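Local coordinates for protein DMSP lyase (Ruegeria pomeroyi, PDB 5CU1) that is a cupin-family protein, a small beta-barrel that binds an iron(III) ion in its interior, at residues 141-146 / 193-198. Numbering follows the deposited sequence.
With FE (Fe (III) ion), chain B.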
loop_
_atom_site.group_PDB
_atom_site.type_symbol
_atom_site.label_atom_id
_atom_site.label_comp_id
_atom_site.label_asym_id
_atom_site.label_seq_id
_atom_site.Cartn_x
_atom_site.Cartn_y
_atom_site.Cartn_z
ATOM N N HIS A 141 -12.978 0.877 4.451
ATOM C CA HIS A 141 -12.707 2.144 4.998
ATOM C C HIS A 141 -13.336 3.351 4.338
ATOM O O HIS A 141 -13.548 3.399 3.231
ATOM C CB HIS A 141 -11.273 2.418 5.098
ATOM C CG HIS A 141 -10.493 2.055 3.894
ATOM N ND1 HIS A 141 -10.551 2.717 2.717
ATOM C CD2 HIS A 141 -9.685 1.029 3.679
ATOM C CE1 HIS A 141 -9.736 2.192 1.879
ATOM N NE2 HIS A 141 -9.246 1.130 2.407
ATOM N N PRO A 142 -13.601 4.375 5.082
ATOM C CA PRO A 142 -14.018 5.715 4.655
ATOM C C PRO A 142 -13.257 6.547 3.658
ATOM O O PRO A 142 -13.951 6.967 2.892
ATOM C CB PRO A 142 -14.130 6.413 5.989
ATOM C CG PRO A 142 -14.356 5.382 6.866
ATOM C CD PRO A 142 -13.671 4.255 6.499
ATOM N N ALA A 143 -11.928 6.544 3.593
ATOM C CA ALA A 143 -11.226 7.006 2.574
ATOM C C ALA A 143 -11.599 6.371 1.249
ATOM O O ALA A 143 -11.636 5.295 1.117
ATOM C CB ALA A 143 -9.738 6.878 2.816
ATOM N N GLU A 144 -11.675 7.205 0.288
ATOM C CA GLU A 144 -11.430 6.898 -1.047
ATOM C C GLU A 144 -10.029 6.545 -1.375
ATOM O O GLU A 144 -9.153 7.092 -0.898
ATOM C CB GLU A 144 -11.940 7.959 -1.930
ATOM C CG GLU A 144 -13.347 8.343 -1.740
ATOM C CD GLU A 144 -13.905 9.302 -2.781
ATOM O OE1 GLU A 144 -13.509 10.317 -2.947
ATOM O OE2 GLU A 144 -14.833 9.044 -3.404
ATOM N N GLU A 145 -9.960 5.570 -2.198
ATOM C CA GLU A 145 -8.781 4.868 -2.540
ATOM C C GLU A 145 -8.387 4.575 -3.982
ATOM O O GLU A 145 -9.076 4.257 -4.665
ATOM C CB GLU A 145 -8.592 3.669 -1.608
ATOM C CG GLU A 145 -7.583 2.688 -1.858
ATOM C CD GLU A 145 -7.654 1.502 -1.001
ATOM O OE1 GLU A 145 -8.374 0.689 -1.116
ATOM O OE2 GLU A 145 -7.000 1.431 -0.126
ATOM N N ILE A 146 -7.178 4.811 -4.300
ATOM C CA ILE A 146 -6.456 4.231 -5.401
ATOM C C ILE A 146 -5.316 3.217 -5.170
ATOM O O ILE A 146 -4.476 3.490 -4.547
ATOM C CB ILE A 146 -6.190 5.314 -6.483
ATOM C CG1 ILE A 146 -6.244 4.748 -7.900
ATOM C CG2 ILE A 146 -5.106 6.338 -6.122
ATOM C CD1 ILE A 146 -5.934 5.778 -8.984
ATOM N N VAL A 193 -0.604 2.941 -2.668
ATOM C CA VAL A 193 -1.989 3.162 -2.287
ATOM C C VAL A 193 -2.186 4.596 -1.803
ATOM O O VAL A 193 -1.550 4.995 -0.843
ATOM C CB VAL A 193 -2.417 2.209 -1.176
ATOM C CG1 VAL A 193 -3.936 2.279 -0.963
ATOM C CG2 VAL A 193 -1.965 0.808 -1.501
ATOM N N LEU A 194 -3.053 5.359 -2.475
ATOM C CA LEU A 194 -3.372 6.734 -2.084
ATOM C C LEU A 194 -4.741 6.830 -1.442
ATOM O O LEU A 194 -5.669 6.170 -1.880
ATOM C CB LEU A 194 -3.321 7.673 -3.293
ATOM C CG LEU A 194 -1.964 7.734 -3.996
ATOM C CD1 LEU A 194 -1.982 8.732 -5.123
ATOM C CD2 LEU A 194 -0.856 8.070 -3.006
ATOM N N TRP A 195 -4.842 7.642 -0.388
ATOM C CA TRP A 195 -6.100 7.928 0.306
ATOM C C TRP A 195 -6.449 9.404 0.214
ATOM O O TRP A 195 -5.572 10.273 0.212
ATOM C CB TRP A 195 -6.031 7.554 1.787
ATOM C CG TRP A 195 -6.198 6.126 2.070
ATOM C CD1 TRP A 195 -6.009 5.105 1.212
ATOM C CD2 TRP A 195 -6.593 5.542 3.318
ATOM N NE1 TRP A 195 -6.254 3.910 1.837
ATOM C CE2 TRP A 195 -6.619 4.156 3.132
ATOM C CE3 TRP A 195 -6.921 6.062 4.569
ATOM C CZ2 TRP A 195 -6.981 3.278 4.150
ATOM C CZ3 TRP A 195 -7.269 5.193 5.577
ATOM C CH2 TRP A 195 -7.301 3.815 5.363
ATOM N N ARG A 196 -7.742 9.680 0.164
ATOM C CA ARG A 196 -8.219 11.043 0.190
ATOM C C ARG A 196 -9.519 11.019 0.959
ATOM O O ARG A 196 -10.190 9.988 0.996
ATOM C CB ARG A 196 -8.385 11.593 -1.227
ATOM C CG ARG A 196 -9.498 10.950 -2.034
ATOM C CD ARG A 196 -9.497 11.411 -3.486
ATOM N NE ARG A 196 -10.793 11.141 -4.116
ATOM C CZ ARG A 196 -11.137 11.505 -5.348
ATOM N NH1 ARG A 196 -10.295 12.154 -6.140
ATOM N NH2 ARG A 196 -12.347 11.218 -5.792
ATOM N N GLY A 197 -9.853 12.136 1.602
ATOM C CA GLY A 197 -11.061 12.224 2.392
ATOM C C GLY A 197 -10.801 11.956 3.858
ATOM O O GLY A 197 -9.914 12.551 4.443
ATOM N N ASP A 198 -11.586 11.069 4.451
ATOM C CA ASP A 198 -11.392 10.669 5.843
ATOM C C ASP A 198 -10.171 9.773 5.960
ATOM O O ASP A 198 -10.223 8.609 5.596
ATOM C CB ASP A 198 -12.650 9.963 6.352
ATOM C CG ASP A 198 -12.507 9.428 7.759
ATOM O OD1 ASP A 198 -11.465 9.629 8.420
ATOM O OD2 ASP A 198 -13.474 8.794 8.207
HETATM FE FE FE B . -8.086 -0.398 0.942
HETATM O O HOH W 1 -10.516 6.071 6.116
#
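The iron site of a cupin barrel is built here on an antiparallel strand pair, 144-146 against 193-196, with H141 on the loop entering the first strand. H141 binds Fe(III) through NE2, and E145 is bidentate, its OE1 and OE2 each 2.4 Å from FE; H180 completes the protein ligands. E145 runs extended, CG anti to the backbone N (chi1 171°), and each carboxylate oxygen takes a further hydrogen bond. W195 NE1 donates to OE2 at 3.2 Å, coming from above the carboxylate plane, while H174 hydrogen-bonds OE1. Together with the bidentate bond to iron, these bonds hold the carboxylate's rotation, and they may temper its charge. W195 also packs against a second ligand, H141: its CZ2 sits over the centre of the imidazole, 3.5 Å from CD2, with the two ring planes inclined at 38°. The imidazole is further oriented by ND1, which donates in its own plane to a lone pair of A143 O (3.2 Å), so that NE2 is directed at the iron. A143 CB packs against the benzene part of the indole, 3.4 Å from W195 CE3.

On the face bearing E144, I146, L194 and R196, the R196 guanidinium approaches side-on, NE and NH2 both donating to E144 OE1 in a salt bridge (NE to OE1 3.1 Å); R196 NH1 reaches F39 O. I146 CG2 lies alongside L194 CB on that same face, beneath helix 34-39. Paired backbone bonds link I146 with L194, whereas E144 N to R196 O is weak. Beyond the last bridge, a water accepts from A143 N and donates to D198 O. Alternating strand residues thus separate a metal-binding barrel interior from a helix-covered exterior, the arrangement characteristic of the cupin fold.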